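Local coordinates for ESX-1 secretion system protein EccA1 (Mycobacterium tuberculosis, PDB 4F3V) that probably supplies energy from ATP hydrolysis for exporting virulence factors through the ESX-1 type VII secretion system, as an ATPase whose N-terminal TPR domain is this chain, at residues R193-N198 with W212-A217; A205-I210 with T236-P241; A229-L234 with A244-D249. One frame throughout, in Å; residues are numbered along the deposited sequence.

Contact 1. Residues R193-N198 with W212-A217; sequences RLTEAN and WYLAMA. With SO4 (sulfate ion), chain E.
In the tetratricopeptide-repeat (TPR) domain at the N terminus of EccA1, successive antiparallel helices pack side by side, and here Leu194 of helix 187-198 meets Tyr213 and Leu214 of helix 207-221. The two segments run antiparallel, their axes 10.4 Å apart at 153°. Leu194 and Leu214 carry most of the contact between them. With CG of Leu194 beside the backbone N and opposite the carbonyl carbon (chi1 -69°), its CD1 methyl reaches the root of the tyrosine, 3.6 Å from Tyr213 CB, and lies against the backbone at Leu214 N. Leu194 CB packs against the branch point of the second leucine, Leu214 CG, at 4.0 Å. The end of Leu214 reaches the other helix, where Leu214 CD2 also touches Thr195 OG1 at 3.9 Å, the two side chains crossing nearly at right angles. That hydroxyl is bonded to Glu191 O one turn earlier. The Tyr213 ring leads away to Val179 and Asn183 of helix 167-183. Beyond the interface, Arg193 extends its chain and meets a sulfate, probably from the crystallisation liquor, in the plane of its guanidinium: Arg193 NH1 donates to SO4 O2 at 2.8 Å, almost straight (176°). Arg192 binds the same ion, and Glu189 pairs with Arg193 NE. No hydrogen bond joins the two segments, which implies that apolar packing holds this interface while the Arg193 guanidinium is engaged apart from it.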
loop_
_atom_site.group_PDB
_atom_site.type_symbol
_atom_site.label_atom_id
_atom_site.label_comp_id
_atom_site.label_asym_id
_atom_site.label_seq_id
_atom_site.Cartn_x
_atom_site.Cartn_y
_atom_site.Cartn_z
ATOM N N ARG A 193 -12.954 3.596 -16.569
ATOM C CA ARG A 193 -12.327 4.070 -15.335
ATOM C C ARG A 193 -10.806 4.016 -15.365
ATOM O O ARG A 193 -10.151 4.932 -14.856
ATOM C CB ARG A 193 -12.853 3.319 -14.112
ATOM C CG ARG A 193 -14.331 3.515 -13.906
ATOM C CD ARG A 193 -14.780 2.860 -12.621
ATOM N NE ARG A 193 -16.221 2.951 -12.426
ATOM C CZ ARG A 193 -16.866 4.055 -12.042
ATOM N NH1 ARG A 193 -16.211 5.196 -11.822
ATOM N NH2 ARG A 193 -18.188 4.018 -11.875
ATOM N N LEU A 194 -10.243 2.955 -15.936
ATOM C CA LEU A 194 -8.791 2.806 -15.985
ATOM C C LEU A 194 -8.173 3.811 -16.959
ATOM O O LEU A 194 -7.088 4.346 -16.693
ATOM C CB LEU A 194 -8.393 1.371 -16.345
ATOM C CG LEU A 194 -8.687 0.308 -15.264
ATOM C CD1 LEU A 194 -8.399 -1.102 -15.819
ATOM C CD2 LEU A 194 -7.915 0.594 -13.975
ATOM N N THR A 195 -8.876 4.090 -18.058
ATOM C CA THR A 195 -8.448 5.122 -19.012
ATOM C C THR A 195 -8.478 6.525 -18.391
ATOM O O THR A 195 -7.503 7.254 -18.514
ATOM C CB THR A 195 -9.261 5.067 -20.316
ATOM O OG1 THR A 195 -9.117 3.759 -20.887
ATOM C CG2 THR A 195 -8.771 6.144 -21.312
ATOM N N GLU A 196 -9.547 6.870 -17.673
ATOM C CA GLU A 196 -9.593 8.138 -16.941
ATOM C C GLU A 196 -8.519 8.239 -15.852
ATOM O O GLU A 196 -7.845 9.279 -15.721
ATOM C CB GLU A 196 -10.977 8.392 -16.348
ATOM C CG GLU A 196 -12.005 8.764 -17.418
ATOM C CD GLU A 196 -13.418 9.019 -16.888
ATOM O OE1 GLU A 196 -13.552 9.417 -15.710
ATOM O OE2 GLU A 196 -14.398 8.880 -17.666
ATOM N N ALA A 197 -8.347 7.170 -15.076
ATOM C CA ALA A 197 -7.350 7.172 -14.008
ATOM C C ALA A 197 -5.933 7.313 -14.597
ATOM O O ALA A 197 -5.034 7.882 -13.970
ATOM C CB ALA A 197 -7.468 5.908 -13.161
ATOM N N ASN A 198 -5.745 6.831 -15.817
ATOM C CA ASN A 198 -4.467 6.985 -16.465
ATOM C C ASN A 198 -4.087 8.451 -16.698
ATOM O O ASN A 198 -2.905 8.776 -16.696
ATOM C CB ASN A 198 -4.426 6.234 -17.790
ATOM C CG ASN A 198 -3.012 6.075 -18.308
ATOM O OD1 ASN A 198 -2.158 5.466 -17.657
ATOM N ND2 ASN A 198 -2.752 6.631 -19.456
ATOM N N TRP A 212 -2.263 -3.760 -17.303
ATOM C CA TRP A 212 -2.613 -5.164 -17.137
ATOM C C TRP A 212 -4.088 -5.408 -17.176
ATOM O O TRP A 212 -4.565 -6.272 -17.894
ATOM C CB TRP A 212 -2.058 -5.707 -15.820
ATOM C CG TRP A 212 -2.455 -7.124 -15.556
ATOM C CD1 TRP A 212 -3.410 -7.594 -14.646
ATOM C CD2 TRP A 212 -1.884 -8.321 -16.170
ATOM N NE1 TRP A 212 -3.482 -8.959 -14.682
ATOM C CE2 TRP A 212 -2.583 -9.461 -15.575
ATOM C CE3 TRP A 212 -0.894 -8.556 -17.132
ATOM C CZ2 TRP A 212 -2.294 -10.772 -15.948
ATOM C CZ3 TRP A 212 -0.611 -9.875 -17.494
ATOM C CH2 TRP A 212 -1.305 -10.961 -16.922
ATOM N N TYR A 213 -4.837 -4.642 -16.402
ATOM C CA TYR A 213 -6.278 -4.847 -16.336
ATOM C C TYR A 213 -6.998 -4.348 -17.585
ATOM O O TYR A 213 -8.009 -4.939 -17.985
ATOM C CB TYR A 213 -6.854 -4.285 -15.021
ATOM C CG TYR A 213 -6.587 -5.219 -13.854
ATOM C CD1 TYR A 213 -7.317 -6.402 -13.700
ATOM C CD2 TYR A 213 -5.603 -4.953 -12.928
ATOM C CE1 TYR A 213 -7.073 -7.287 -12.646
ATOM C CE2 TYR A 213 -5.347 -5.828 -11.870
ATOM C CZ TYR A 213 -6.090 -6.981 -11.730
ATOM O OH TYR A 213 -5.838 -7.841 -10.685
ATOM N N LEU A 214 -6.486 -3.290 -18.218
ATOM C CA LEU A 214 -7.007 -2.907 -19.544
ATOM C C LEU A 214 -6.801 -4.058 -20.513
ATOM O O LEU A 214 -7.713 -4.387 -21.271
ATOM C CB LEU A 214 -6.345 -1.637 -20.103
ATOM C CG LEU A 214 -6.816 -0.262 -19.586
ATOM C CD1 LEU A 214 -5.843 0.857 -20.011
ATOM C CD2 LEU A 214 -8.238 0.026 -20.098
ATOM N N ALA A 215 -5.604 -4.659 -20.518
ATOM C CA ALA A 215 -5.302 -5.762 -21.455
ATOM C C ALA A 215 -6.224 -6.926 -21.200
ATOM O O ALA A 215 -6.790 -7.515 -22.142
ATOM C CB ALA A 215 -3.844 -6.206 -21.363
ATOM N N MET A 216 -6.391 -7.276 -19.930
ATOM C CA MET A 216 -7.285 -8.383 -19.568
ATOM C C MET A 216 -8.738 -8.091 -19.956
ATOM O O MET A 216 -9.428 -8.972 -20.472
ATOM C CB MET A 216 -7.180 -8.704 -18.076
ATOM C CG MET A 216 -5.876 -9.380 -17.670
ATOM S SD MET A 216 -5.518 -10.938 -18.516
ATOM C CE MET A 216 -4.114 -10.526 -19.540
ATOM N N ALA A 217 -9.206 -6.864 -19.721
ATOM C CA ALA A 217 -10.561 -6.501 -20.142
ATOM C C ALA A 217 -10.733 -6.630 -21.659
ATOM O O ALA A 217 -11.756 -7.149 -22.133
ATOM C CB ALA A 217 -10.935 -5.105 -19.699
HETATM S S SO4 E . -18.791 7.875 -11.624
HETATM O O1 SO4 E . -18.494 7.809 -13.075
HETATM O O2 SO4 E . -17.592 7.409 -10.900
HETATM O O3 SO4 E . -19.057 9.262 -11.194
HETATM O O4 SO4 E . -19.973 7.022 -11.338
#

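Contact 2. Residues A205-I210 with T236-P241; sequences ACARAI and TTHPEP
Arg208, in the first turn of helix 207-221, reaches His238 and Glu240 in the turn that links helices 224-237 and 241-248 of the TPR domain. The apolar part is a CH-pi contact: Arg208 CG lies over one face of the imidazole, 3.9 Å from the centroid of the His238 ring, displaced toward the rim. Ala207 adds its methyl, with CB 4.0 Å from His238 NE2. The ionic part is a salt bridge, and a bend at chi3 (64°) in Arg208 turns the guanidinium toward it. Arg208 NH2 gives a hydrogen bond of 2.7 Å to Glu240 OE1. The carboxylate oxygen lies close to the guanidinium plane, whereas the donor stands well above the carboxylate plane; the two planes are 82° apart. Glu240 occupies the N-cap position of helix 241-248, and its backbone N is bonded to Gln235 OE1. The third kind of interaction is water-mediated. One water accepts from Arg208 NE at 2.9 Å and donates both to His238 O and to Glu240 OE1, each 2.8 Å from the water oxygen, so OE1 receives hydrogen bonds from Arg208 NH2 and this water together.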
loop_
_atom_site.group_PDB
_atom_site.type_symbol
_atom_site.label_atom_id
_atom_site.label_comp_id
_atom_site.label_asym_id
_atom_site.label_seq_id
_atom_site.Cartn_x
_atom_site.Cartn_y
_atom_site.Cartn_z
ATOM N N ALA A 205 2.233 6.064 -11.188
ATOM C CA ALA A 205 2.415 5.172 -10.038
ATOM C C ALA A 205 1.650 3.864 -10.209
ATOM O O ALA A 205 2.093 2.842 -9.710
ATOM C CB ALA A 205 1.981 5.843 -8.742
ATOM N N CYS A 206 0.526 3.910 -10.919
ATOM C CA CYS A 206 -0.356 2.758 -11.079
ATOM C C CYS A 206 -0.306 2.185 -12.524
ATOM O O CYS A 206 -1.180 1.425 -12.929
ATOM C CB CYS A 206 -1.791 3.148 -10.702
ATOM S SG CYS A 206 -2.016 3.739 -8.983
ATOM N N ALA A 207 0.762 2.506 -13.258
ATOM C CA ALA A 207 0.863 2.156 -14.681
ATOM C C ALA A 207 0.718 0.664 -14.930
ATOM O O ALA A 207 0.086 0.254 -15.884
ATOM C CB ALA A 207 2.182 2.664 -15.275
ATOM N N ARG A 208 1.298 -0.146 -14.059
ATOM C CA ARG A 208 1.302 -1.587 -14.267
ATOM C C ARG A 208 -0.091 -2.232 -14.158
ATOM O O ARG A 208 -0.487 -3.003 -15.053
ATOM C CB ARG A 208 2.280 -2.246 -13.319
ATOM C CG ARG A 208 3.709 -1.836 -13.639
ATOM C CD ARG A 208 4.661 -2.334 -12.583
ATOM N NE ARG A 208 4.676 -3.788 -12.582
ATOM C CZ ARG A 208 4.959 -4.558 -11.537
ATOM N NH1 ARG A 208 5.223 -4.049 -10.343
ATOM N NH2 ARG A 208 4.940 -5.877 -11.697
ATOM N N ALA A 209 -0.820 -1.910 -13.086
ATOM C CA ALA A 209 -2.186 -2.411 -12.911
ATOM C C ALA A 209 -3.114 -1.835 -13.979
ATOM O O ALA A 209 -3.981 -2.526 -14.494
ATOM C CB ALA A 209 -2.727 -2.075 -11.511
ATOM N N ILE A 210 -2.939 -0.565 -14.322
ATOM C CA ILE A 210 -3.774 0.064 -15.335
ATOM C C ILE A 210 -3.645 -0.721 -16.663
ATOM O O ILE A 210 -4.655 -1.152 -17.240
ATOM C CB ILE A 210 -3.417 1.552 -15.546
ATOM C CG1 ILE A 210 -3.868 2.390 -14.339
ATOM C CG2 ILE A 210 -4.098 2.074 -16.812
ATOM C CD1 ILE A 210 -3.359 3.829 -14.357
ATOM N N THR A 236 7.662 -4.011 -22.684
ATOM C CA THR A 236 8.710 -3.028 -22.964
ATOM C C THR A 236 9.029 -2.160 -21.766
ATOM O O THR A 236 10.187 -1.910 -21.495
ATOM C CB THR A 236 8.348 -2.112 -24.136
ATOM O OG1 THR A 236 8.166 -2.909 -25.297
ATOM C CG2 THR A 236 9.434 -1.104 -24.374
ATOM N N THR A 237 8.006 -1.728 -21.038
ATOM C CA THR A 237 8.156 -0.728 -20.005
ATOM C C THR A 237 8.237 -1.302 -18.580
ATOM O O THR A 237 8.855 -0.702 -17.723
ATOM C CB THR A 237 6.990 0.297 -20.046
ATOM O OG1 THR A 237 5.734 -0.373 -19.835
ATOM C CG2 THR A 237 6.971 1.063 -21.392
ATOM N N HIS A 238 7.581 -2.432 -18.334
ATOM C CA HIS A 238 7.521 -3.039 -17.001
ATOM C C HIS A 238 7.515 -4.537 -17.149
ATOM O O HIS A 238 6.527 -5.199 -16.818
ATOM C CB HIS A 238 6.273 -2.557 -16.260
ATOM C CG HIS A 238 6.203 -1.044 -16.077
ATOM N ND1 HIS A 238 6.920 -0.392 -15.144
ATOM C CD2 HIS A 238 5.463 -0.065 -16.758
ATOM C CE1 HIS A 238 6.654 0.933 -15.214
ATOM N NE2 HIS A 238 5.762 1.129 -16.203
ATOM N N PRO A 239 8.619 -5.102 -17.667
ATOM C CA PRO A 239 8.651 -6.525 -17.984
ATOM C C PRO A 239 8.463 -7.433 -16.774
ATOM O O PRO A 239 8.954 -7.135 -15.681
ATOM C CB PRO A 239 10.035 -6.727 -18.611
ATOM C CG PRO A 239 10.855 -5.599 -18.110
ATOM C CD PRO A 239 9.906 -4.447 -17.942
ATOM N N GLU A 240 7.770 -8.540 -16.996
ATOM C CA GLU A 240 7.375 -9.424 -15.932
ATOM C C GLU A 240 7.075 -10.787 -16.519
ATOM O O GLU A 240 6.478 -10.859 -17.586
ATOM C CB GLU A 240 6.082 -8.904 -15.344
ATOM C CG GLU A 240 6.076 -8.791 -13.876
ATOM C CD GLU A 240 4.676 -8.616 -13.386
ATOM O OE1 GLU A 240 4.050 -7.563 -13.646
ATOM O OE2 GLU A 240 4.218 -9.560 -12.744
ATOM N N PRO A 241 7.437 -11.875 -15.807
ATOM C CA PRO A 241 7.063 -13.217 -16.277
ATOM C C PRO A 241 5.597 -13.393 -16.692
ATOM O O PRO A 241 5.337 -13.955 -17.735
ATOM C CB PRO A 241 7.395 -14.108 -15.075
ATOM C CG PRO A 241 8.571 -13.424 -14.457
ATOM C CD PRO A 241 8.330 -11.941 -14.635
HETATM O O HOH W 1 4.294 -5.194 -15.140
#

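Contact 3. Residues A229-L234 with A244-D249; sequences ALLEWL and AAALKD
Helices 224-237 and 241-248 pass each other antiparallel at residues 229-234 and 244-248, with segment axes 9.5 Å apart at 149° and the nearest CA atoms, those of Leu231 and Leu247, separated by 6.1 Å. The two leucines use different atoms: Leu247 its CD1, Leu231 its CB toward Leu247 and its CD1 toward Ala246. Leu247 sends one branch across the gap, and its CD1 methyl presses against the base of the opposing side chain, 3.3 Å from Leu231 CB, tighter than a normal carbon-carbon contact. The first torsion of Leu247 (chi1 -157°) sets CG roughly opposite the backbone N, and from there CD1 reaches as far as the backbone of the facing helix, 3.8 Å from Glu232 N. In Leu231 the CG stands beside its backbone N (chi1 -66°), a setting from which CD1 extends to the small side chain of Ala246, where Leu231 CD1 and Ala246 CB are 4.0 Å apart. The same methyl is also 4.0 Å from Ala246 O, a carbonyl hydrogen-bonded to Arg219 NH2 from helix 207-221. The pairing joins two helices consecutive in the chain, linked by a short turn, as in the helical hairpins of TPR domains. Leu231 also packs against Val243 of helix 241-248 and against Trp212 and Ala215 of helix 207-221, so the apolar layer continues into the preceding helix. The outer border is formed by Glu232, which crosses Leu247 at about a right angle. Its aliphatic stem takes part: Glu232 CG lies 3.9 Å from Leu247 CD1 and 4.1 Å from Leu247 CD2.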
loop_
_atom_site.group_PDB
_atom_site.type_symbol
_atom_site.label_atom_id
_atom_site.label_comp_id
_atom_site.label_asym_id
_atom_site.label_seq_id
_atom_site.Cartn_x
_atom_site.Cartn_y
_atom_site.Cartn_z
ATOM N N ALA A 229 -1.418 -5.203 -27.854
ATOM C CA ALA A 229 -0.745 -3.903 -27.897
ATOM C C ALA A 229 -0.432 -3.437 -26.450
ATOM O O ALA A 229 0.684 -3.010 -26.150
ATOM C CB ALA A 229 -1.584 -2.871 -28.668
ATOM N N LEU A 230 -1.386 -3.628 -25.537
ATOM C CA LEU A 230 -1.172 -3.243 -24.143
ATOM C C LEU A 230 -0.091 -4.116 -23.459
ATOM O O LEU A 230 0.725 -3.613 -22.686
ATOM C CB LEU A 230 -2.500 -3.268 -23.371
ATOM C CG LEU A 230 -3.487 -2.128 -23.711
ATOM C CD1 LEU A 230 -4.943 -2.537 -23.463
ATOM C CD2 LEU A 230 -3.179 -0.818 -22.975
ATOM N N LEU A 231 -0.103 -5.418 -23.744
ATOM C CA LEU A 231 0.883 -6.343 -23.172
ATOM C C LEU A 231 2.279 -6.115 -23.759
ATOM O O LEU A 231 3.279 -6.182 -23.034
ATOM C CB LEU A 231 0.431 -7.802 -23.335
ATOM C CG LEU A 231 -0.829 -8.181 -22.532
ATOM C CD1 LEU A 231 -1.436 -9.519 -22.937
ATOM C CD2 LEU A 231 -0.518 -8.201 -21.043
ATOM N N GLU A 232 2.359 -5.788 -25.055
ATOM C CA GLU A 232 3.651 -5.397 -25.647
ATOM C C GLU A 232 4.202 -4.134 -25.000
ATOM O O GLU A 232 5.406 -4.028 -24.730
ATOM C CB GLU A 232 3.540 -5.209 -27.182
ATOM C CG GLU A 232 3.261 -6.500 -27.930
ATOM C CD GLU A 232 3.035 -6.359 -29.436
ATOM O OE1 GLU A 232 2.775 -5.247 -29.936
ATOM O OE2 GLU A 232 3.111 -7.404 -30.125
ATOM N N TRP A 233 3.323 -3.176 -24.735
ATOM C CA TRP A 233 3.736 -1.964 -24.037
ATOM C C TRP A 233 4.269 -2.310 -22.658
ATOM O O TRP A 233 5.326 -1.808 -22.235
ATOM C CB TRP A 233 2.582 -0.984 -23.953
ATOM C CG TRP A 233 2.948 0.232 -23.193
ATOM C CD1 TRP A 233 3.570 1.362 -23.679
ATOM C CD2 TRP A 233 2.785 0.467 -21.759
ATOM N NE1 TRP A 233 3.770 2.267 -22.682
ATOM C CE2 TRP A 233 3.329 1.784 -21.505
ATOM C CE3 TRP A 233 2.219 -0.246 -20.704
ATOM C CZ2 TRP A 233 3.333 2.342 -20.246
ATOM C CZ3 TRP A 233 2.230 0.327 -19.433
ATOM C CH2 TRP A 233 2.777 1.580 -19.212
ATOM N N LEU A 234 3.559 -3.188 -21.949
ATOM C CA LEU A 234 3.987 -3.621 -20.601
ATOM C C LEU A 234 5.318 -4.350 -20.619
ATOM O O LEU A 234 6.168 -4.075 -19.780
ATOM C CB LEU A 234 2.959 -4.530 -19.938
ATOM C CG LEU A 234 1.940 -3.918 -18.995
ATOM C CD1 LEU A 234 1.024 -5.058 -18.503
ATOM C CD2 LEU A 234 2.585 -3.173 -17.793
ATOM N N ALA A 244 4.944 -11.695 -20.158
ATOM C CA ALA A 244 5.503 -12.554 -21.200
ATOM C C ALA A 244 4.590 -13.744 -21.462
ATOM O O ALA A 244 4.314 -14.083 -22.621
ATOM C CB ALA A 244 6.902 -13.033 -20.811
ATOM N N ALA A 245 4.119 -14.372 -20.385
ATOM C CA ALA A 245 3.239 -15.533 -20.481
ATOM C C ALA A 245 1.892 -15.166 -21.133
ATOM O O ALA A 245 1.385 -15.887 -21.985
ATOM C CB ALA A 245 3.020 -16.156 -19.104
ATOM N N ALA A 246 1.310 -14.053 -20.732
ATOM C CA ALA A 246 0.019 -13.619 -21.273
ATOM C C ALA A 246 0.127 -13.219 -22.756
ATOM O O ALA A 246 -0.817 -13.394 -23.525
ATOM C CB ALA A 246 -0.509 -12.465 -20.441
ATOM N N LEU A 247 1.274 -12.674 -23.139
ATOM C CA LEU A 247 1.529 -12.284 -24.533
ATOM C C LEU A 247 1.670 -13.528 -25.424
ATOM O O LEU A 247 1.173 -13.566 -26.556
ATOM C CB LEU A 247 2.763 -11.372 -24.573
ATOM C CG LEU A 247 2.935 -10.429 -25.763
ATOM C CD1 LEU A 247 1.788 -9.429 -25.834
ATOM C CD2 LEU A 247 4.292 -9.733 -25.687
ATOM N N LYS A 248 2.302 -14.569 -24.890
ATOM C CA LYS A 248 2.529 -15.802 -25.645
ATOM C C LYS A 248 1.299 -16.701 -25.730
ATOM O O LYS A 248 1.244 -17.567 -26.586
ATOM C CB LYS A 248 3.729 -16.599 -25.077
ATOM C CG LYS A 248 5.056 -16.113 -25.614
ATOM C CD LYS A 248 6.181 -17.140 -25.487
ATOM C CE LYS A 248 7.437 -16.675 -26.256
ATOM N NZ LYS A 248 7.865 -17.601 -27.349
ATOM N N ASP A 249 0.315 -16.506 -24.857
ATOM C CA ASP A 249 -0.830 -17.425 -24.771
ATOM C C ASP A 249 -2.160 -16.667 -24.745
ATOM O O ASP A 249 -2.505 -16.049 -23.735
ATOM C CB ASP A 249 -0.694 -18.297 -23.529
ATOM C CG ASP A 249 -1.791 -19.306 -23.406
ATOM O OD1 ASP A 249 -2.630 -19.453 -24.317
ATOM O OD2 ASP A 249 -1.812 -19.976 -22.364
#

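From the N terminus, helix 187-198 comes first, and contact 1 brings helix 207-221 back against it, closing the loop of residues 199-211. Contact 2 starts within that loop, at residues 205-210, and closes beyond it at 236-241, so contacts 1 and 2 cross. Contact 3 opens at 229-234, before contact 2 has closed, and ends at 244-249; these two cross as well, whereas contacts 1 and 3 follow in series. Helix 207-221 serves contacts 1 and 2, and Ile210 packs against Leu194 and Asn198. Between contacts 1 and 3, Leu230 lies against Leu214 and Ala215, while Trp233 touches Ala207 and His238 of contact 2. Together they tie four successive helices into one block.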